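PDB 4GF2: erythrocyte binding antigen 140 from Plasmodium falciparum, which probably binds a receptor on the host red cell surface during erythrocyte invasion, through a region that includes two Duffy binding domains. Local coordinates for residues Y364-A376 against W445-M457. The protein carries 3 engineered substitutions. Residues are numbered along the deposited sequence; the frame is centred on the assembly and turned at random.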
loop_
_atom_site.group_PDB
_atom_site.type_symbol
_atom_site.label_atom_id
_atom_site.label_comp_id
_atom_site.label_asym_id
_atom_site.label_seq_id
_atom_site.Cartn_x
_atom_site.Cartn_y
_atom_site.Cartn_z
ATOM N N TYR A 364 -4.635 -1.000 -4.448
ATOM C CA TYR A 364 -4.785 -1.490 -5.806
ATOM C C TYR A 364 -3.786 -2.609 -6.076
ATOM O O TYR A 364 -4.140 -3.646 -6.636
ATOM C CB TYR A 364 -4.603 -0.357 -6.814
ATOM C CG TYR A 364 -4.925 -0.781 -8.220
ATOM C CD1 TYR A 364 -3.953 -1.340 -9.029
ATOM C CD2 TYR A 364 -6.210 -0.646 -8.731
ATOM C CE1 TYR A 364 -4.242 -1.742 -10.314
ATOM C CE2 TYR A 364 -6.510 -1.047 -10.019
ATOM C CZ TYR A 364 -5.518 -1.594 -10.806
ATOM O OH TYR A 364 -5.794 -2.002 -12.091
ATOM N N LYS A 365 -2.540 -2.398 -5.667
ATOM C CA LYS A 365 -1.496 -3.399 -5.840
ATOM C C LYS A 365 -1.895 -4.670 -5.098
ATOM O O LYS A 365 -1.837 -5.776 -5.639
ATOM C CB LYS A 365 -0.170 -2.862 -5.301
ATOM C CG LYS A 365 1.009 -3.805 -5.461
ATOM C CD LYS A 365 2.261 -3.239 -4.801
ATOM C CE LYS A 365 3.445 -4.186 -4.943
ATOM N NZ LYS A 365 4.666 -3.657 -4.272
ATOM N N GLU A 366 -2.327 -4.495 -3.856
ATOM C CA GLU A 366 -2.733 -5.612 -3.020
ATOM C C GLU A 366 -3.867 -6.399 -3.681
ATOM O O GLU A 366 -3.874 -7.631 -3.648
ATOM C CB GLU A 366 -3.146 -5.094 -1.644
ATOM C CG GLU A 366 -3.517 -6.165 -0.655
ATOM C CD GLU A 366 -3.752 -5.608 0.738
ATOM O OE1 GLU A 366 -3.183 -4.544 1.064
ATOM O OE2 GLU A 366 -4.510 -6.236 1.506
ATOM N N HIS A 367 -4.813 -5.695 -4.300
ATOM C CA HIS A 367 -5.914 -6.367 -4.980
ATOM C C HIS A 367 -5.446 -7.141 -6.210
ATOM O O HIS A 367 -5.893 -8.262 -6.456
ATOM C CB HIS A 367 -6.991 -5.373 -5.403
ATOM C CG HIS A 367 -8.141 -6.013 -6.116
ATOM N ND1 HIS A 367 -9.341 -6.287 -5.496
ATOM C CD2 HIS A 367 -8.264 -6.460 -7.389
ATOM C CE1 HIS A 367 -10.158 -6.867 -6.358
ATOM N NE2 HIS A 367 -9.528 -6.985 -7.513
ATOM N N LEU A 368 -4.561 -6.536 -6.992
ATOM C CA LEU A 368 -4.092 -7.167 -8.217
ATOM C C LEU A 368 -3.352 -8.459 -7.906
ATOM O O LEU A 368 -3.568 -9.484 -8.549
ATOM C CB LEU A 368 -3.177 -6.219 -8.985
ATOM C CG LEU A 368 -2.553 -6.827 -10.237
ATOM C CD1 LEU A 368 -3.648 -7.325 -11.163
ATOM C CD2 LEU A 368 -1.662 -5.814 -10.937
ATOM N N LEU A 369 -2.476 -8.405 -6.913
ATOM C CA LEU A 369 -1.709 -9.575 -6.523
ATOM C C LEU A 369 -2.637 -10.666 -6.002
ATOM O O LEU A 369 -2.387 -11.854 -6.204
ATOM C CB LEU A 369 -0.674 -9.194 -5.467
ATOM C CG LEU A 369 0.376 -8.187 -5.940
ATOM C CD1 LEU A 369 1.212 -7.692 -4.772
ATOM C CD2 LEU A 369 1.262 -8.806 -7.005
ATOM N N GLY A 370 -3.709 -10.259 -5.331
ATOM C CA GLY A 370 -4.687 -11.206 -4.826
ATOM C C GLY A 370 -5.330 -11.969 -5.966
ATOM O O GLY A 370 -5.366 -13.202 -5.975
ATOM N N ALA A 371 -5.835 -11.228 -6.942
ATOM C CA ALA A 371 -6.449 -11.836 -8.110
ATOM C C ALA A 371 -5.461 -12.767 -8.810
ATOM O O ALA A 371 -5.821 -13.870 -9.226
ATOM C CB ALA A 371 -6.935 -10.761 -9.061
ATOM N N SER A 372 -4.216 -12.320 -8.934
ATOM C CA SER A 372 -3.184 -13.095 -9.613
ATOM C C SER A 372 -2.927 -14.416 -8.897
ATOM O O SER A 372 -2.762 -15.464 -9.532
ATOM C CB SER A 372 -1.884 -12.297 -9.690
ATOM O OG SER A 372 -2.051 -11.116 -10.455
ATOM N N ILE A 373 -2.891 -14.363 -7.571
ATOM C CA ILE A 373 -2.646 -15.560 -6.780
ATOM C C ILE A 373 -3.780 -16.573 -6.947
ATOM O O ILE A 373 -3.537 -17.738 -7.258
ATOM C CB ILE A 373 -2.433 -15.211 -5.297
ATOM C CG1 ILE A 373 -1.052 -14.579 -5.117
ATOM C CG2 ILE A 373 -2.544 -16.452 -4.421
ATOM C CD1 ILE A 373 -0.815 -13.981 -3.753
ATOM N N TYR A 374 -5.018 -16.128 -6.764
ATOM C CA TYR A 374 -6.160 -17.028 -6.873
ATOM C C TYR A 374 -6.303 -17.583 -8.284
ATOM O O TYR A 374 -6.596 -18.762 -8.461
ATOM C CB TYR A 374 -7.447 -16.334 -6.423
ATOM C CG TYR A 374 -7.435 -16.004 -4.951
ATOM C CD1 TYR A 374 -7.321 -17.007 -4.001
ATOM C CD2 TYR A 374 -7.522 -14.689 -4.510
ATOM C CE1 TYR A 374 -7.300 -16.716 -2.651
ATOM C CE2 TYR A 374 -7.495 -14.386 -3.162
ATOM C CZ TYR A 374 -7.383 -15.405 -2.238
ATOM O OH TYR A 374 -7.363 -15.107 -0.899
ATOM N N GLU A 375 -6.085 -16.746 -9.290
ATOM C CA GLU A 375 -6.126 -17.226 -10.663
ATOM C C GLU A 375 -5.139 -18.379 -10.823
ATOM O O GLU A 375 -5.470 -19.415 -11.394
ATOM C CB GLU A 375 -5.795 -16.105 -11.647
ATOM C CG GLU A 375 -5.738 -16.550 -13.104
ATOM C CD GLU A 375 -7.075 -17.042 -13.627
ATOM O OE1 GLU A 375 -8.090 -16.906 -12.909
ATOM O OE2 GLU A 375 -7.116 -17.559 -14.764
ATOM N N ALA A 376 -3.932 -18.202 -10.295
ATOM C CA ALA A 376 -2.902 -19.229 -10.408
ATOM C C ALA A 376 -3.331 -20.497 -9.687
ATOM O O ALA A 376 -3.258 -21.592 -10.243
ATOM C CB ALA A 376 -1.580 -18.727 -9.854
ATOM N N TRP A 445 3.062 1.616 -15.015
ATOM C CA TRP A 445 2.711 1.008 -13.742
ATOM C C TRP A 445 2.844 -0.507 -13.824
ATOM O O TRP A 445 3.345 -1.146 -12.898
ATOM C CB TRP A 445 1.287 1.388 -13.343
ATOM C CG TRP A 445 0.961 1.025 -11.936
ATOM C CD1 TRP A 445 1.119 1.809 -10.834
ATOM C CD2 TRP A 445 0.427 -0.218 -11.472
ATOM N NE1 TRP A 445 0.711 1.133 -9.711
ATOM C CE2 TRP A 445 0.282 -0.116 -10.075
ATOM C CE3 TRP A 445 0.057 -1.410 -12.101
ATOM C CZ2 TRP A 445 -0.214 -1.157 -9.295
ATOM C CZ3 TRP A 445 -0.438 -2.444 -11.326
ATOM C CH2 TRP A 445 -0.569 -2.311 -9.938
ATOM N N TRP A 446 2.396 -1.083 -14.934
ATOM C CA TRP A 446 2.511 -2.520 -15.131
ATOM C C TRP A 446 3.980 -2.953 -15.164
ATOM O O TRP A 446 4.345 -3.967 -14.574
ATOM C CB TRP A 446 1.811 -2.963 -16.415
ATOM C CG TRP A 446 2.089 -4.397 -16.740
ATOM C CD1 TRP A 446 2.920 -4.870 -17.711
ATOM C CD2 TRP A 446 1.558 -5.548 -16.072
ATOM N NE1 TRP A 446 2.931 -6.243 -17.697
ATOM C CE2 TRP A 446 2.104 -6.684 -16.698
ATOM C CE3 TRP A 446 0.671 -5.727 -15.005
ATOM C CZ2 TRP A 446 1.795 -7.980 -16.296
ATOM C CZ3 TRP A 446 0.363 -7.016 -14.609
ATOM C CH2 TRP A 446 0.921 -8.125 -15.253
ATOM N N ASP A 447 4.820 -2.183 -15.849
ATOM C CA ASP A 447 6.245 -2.503 -15.927
ATOM C C ASP A 447 6.883 -2.519 -14.541
ATOM O O ASP A 447 7.758 -3.335 -14.264
ATOM C CB ASP A 447 6.981 -1.511 -16.831
ATOM C CG ASP A 447 6.730 -1.767 -18.308
ATOM O OD1 ASP A 447 6.283 -2.881 -18.658
ATOM O OD2 ASP A 447 6.991 -0.856 -19.123
ATOM N N GLU A 448 6.430 -1.622 -13.673
ATOM C CA GLU A 448 6.960 -1.538 -12.318
ATOM C C GLU A 448 6.450 -2.667 -11.418
ATOM O O GLU A 448 7.042 -2.943 -10.379
ATOM C CB GLU A 448 6.599 -0.187 -11.696
ATOM C CG GLU A 448 7.202 1.012 -12.414
ATOM C CD GLU A 448 6.561 2.326 -11.999
ATOM O OE1 GLU A 448 5.700 2.310 -11.095
ATOM O OE2 GLU A 448 6.915 3.374 -12.580
ATOM N N ASN A 449 5.359 -3.319 -11.812
ATOM C CA ASN A 449 4.750 -4.348 -10.967
ATOM C C ASN A 449 4.650 -5.734 -11.602
ATOM O O ASN A 449 4.338 -6.708 -10.919
ATOM C CB ASN A 449 3.356 -3.901 -10.517
ATOM C CG ASN A 449 3.405 -2.767 -9.511
ATOM O OD1 ASN A 449 3.564 -2.993 -8.310
ATOM N ND2 ASN A 449 3.266 -1.538 -9.994
ATOM N N LYS A 450 4.920 -5.828 -12.897
ATOM C CA LYS A 450 4.705 -7.072 -13.631
ATOM C C LYS A 450 5.587 -8.215 -13.122
ATOM O O LYS A 450 5.254 -9.385 -13.298
ATOM C CB LYS A 450 4.956 -6.855 -15.122
ATOM C CG LYS A 450 6.389 -6.484 -15.458
ATOM C CD LYS A 450 6.576 -6.303 -16.949
ATOM C CE LYS A 450 8.017 -5.982 -17.281
ATOM N NZ LYS A 450 8.209 -5.787 -18.740
ATOM N N GLU A 451 6.711 -7.874 -12.501
ATOM C CA GLU A 451 7.631 -8.882 -11.985
ATOM C C GLU A 451 7.053 -9.587 -10.757
ATOM O O GLU A 451 7.028 -10.816 -10.691
ATOM C CB GLU A 451 8.982 -8.247 -11.646
ATOM C CG GLU A 451 9.736 -7.723 -12.860
ATOM C CD GLU A 451 11.039 -7.035 -12.492
ATOM O OE1 GLU A 451 11.286 -6.824 -11.284
ATOM O OE2 GLU A 451 11.818 -6.704 -13.413
ATOM N N ASN A 452 6.591 -8.808 -9.787
ATOM C CA ASN A 452 5.947 -9.376 -8.610
ATOM C C ASN A 452 4.708 -10.187 -8.975
ATOM O O ASN A 452 4.429 -11.219 -8.366
ATOM C CB ASN A 452 5.573 -8.273 -7.618
ATOM C CG ASN A 452 6.744 -7.837 -6.762
ATOM O OD1 ASN A 452 7.628 -8.633 -6.445
ATOM N ND2 ASN A 452 6.753 -6.566 -6.377
ATOM N N VAL A 453 3.964 -9.723 -9.972
ATOM C CA VAL A 453 2.775 -10.436 -10.404
ATOM C C VAL A 453 3.176 -11.832 -10.868
ATOM O O VAL A 453 2.542 -12.823 -10.509
ATOM C CB VAL A 453 2.046 -9.698 -11.543
ATOM C CG1 VAL A 453 0.936 -10.569 -12.121
ATOM C CG2 VAL A 453 1.483 -8.378 -11.041
ATOM N N TRP A 454 4.240 -11.911 -11.657
ATOM C CA TRP A 454 4.703 -13.204 -12.136
ATOM C C TRP A 454 5.254 -14.054 -10.997
ATOM O O TRP A 454 5.098 -15.274 -10.994
ATOM C CB TRP A 454 5.771 -13.052 -13.216
ATOM C CG TRP A 454 6.295 -14.380 -13.634
ATOM C CD1 TRP A 454 7.535 -14.888 -13.390
ATOM C CD2 TRP A 454 5.575 -15.396 -14.339
ATOM N NE1 TRP A 454 7.636 -16.153 -13.913
ATOM C CE2 TRP A 454 6.446 -16.487 -14.502
ATOM C CE3 TRP A 454 4.280 -15.484 -14.854
ATOM C CZ2 TRP A 454 6.065 -17.650 -15.159
ATOM C CZ3 TRP A 454 3.903 -16.638 -15.505
ATOM C CH2 TRP A 454 4.792 -17.707 -15.652
ATOM N N LYS A 455 5.909 -13.407 -10.037
ATOM C CA LYS A 455 6.467 -14.114 -8.889
ATOM C C LYS A 455 5.396 -14.902 -8.147
ATOM O O LYS A 455 5.591 -16.076 -7.832
ATOM C CB LYS A 455 7.147 -13.138 -7.926
ATOM C CG LYS A 455 8.592 -12.823 -8.277
ATOM C CD LYS A 455 9.215 -11.850 -7.287
ATOM C CE LYS A 455 10.686 -11.623 -7.593
ATOM N NZ LYS A 455 11.310 -10.644 -6.664
ATOM N N VAL A 456 4.263 -14.261 -7.866
ATOM C CA VAL A 456 3.217 -14.910 -7.083
ATOM C C VAL A 456 2.479 -15.969 -7.897
ATOM O O VAL A 456 2.056 -16.987 -7.352
ATOM C CB VAL A 456 2.200 -13.895 -6.488
ATOM C CG1 VAL A 456 2.910 -12.889 -5.596
ATOM C CG2 VAL A 456 1.425 -13.187 -7.581
ATOM N N MET A 457 2.333 -15.741 -9.198
ATOM C CA MET A 457 1.634 -16.696 -10.052
ATOM C C MET A 457 2.498 -17.916 -10.324
ATOM O O MET A 457 1.989 -19.025 -10.463
ATOM C CB MET A 457 1.229 -16.049 -11.377
ATOM C CG MET A 457 0.164 -14.971 -11.247
ATOM S SD MET A 457 -0.431 -14.415 -12.858
ATOM C CE MET A 457 -1.477 -15.785 -13.335
#
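Tyr364 turns the edge of its ring toward the face of the Trp445 six-membered ring, a T-shaped pair with planes at 82° and CD1 3.6 Å from Trp445 CH2. The tyrosine hydroxyl is held elsewhere, by Met420 O. Leu368 meets the same indole differently: its CD2 lies in the ring plane, at the edge, 3.6 Å from Trp445 CZ3. Over the centre of the indole, on the face opposite Tyr364, sits Asn449 ND2. A nearly straight bond of 2.9 Å from ND2 to Trp445 O fixes that amide, and its OD1 lies against the extended aliphatic chain of Lys365. Farther along, Leu369 CD2 packs on Val453. Ser372 has OG beside its backbone N (chi1 -63°), which lets it bond back to Leu368 O at 2.9 Å, with Val453 CG1 against the hydroxyl. Ile373 crosses Val456 at about a right angle, Ile373 CG1 3.6 Å from Val456 CB. Met457 CG reaches Ser372 O, and Ala376 CB rests on the Met457 backbone. No hydrogen bond joins the segments. The axes of 364-376 and 445-457 cross at -32° and come within 8.6 Å. Helices 361-382 and 435-457 meet here in the buried helical core of the second Duffy binding (DBL) domain.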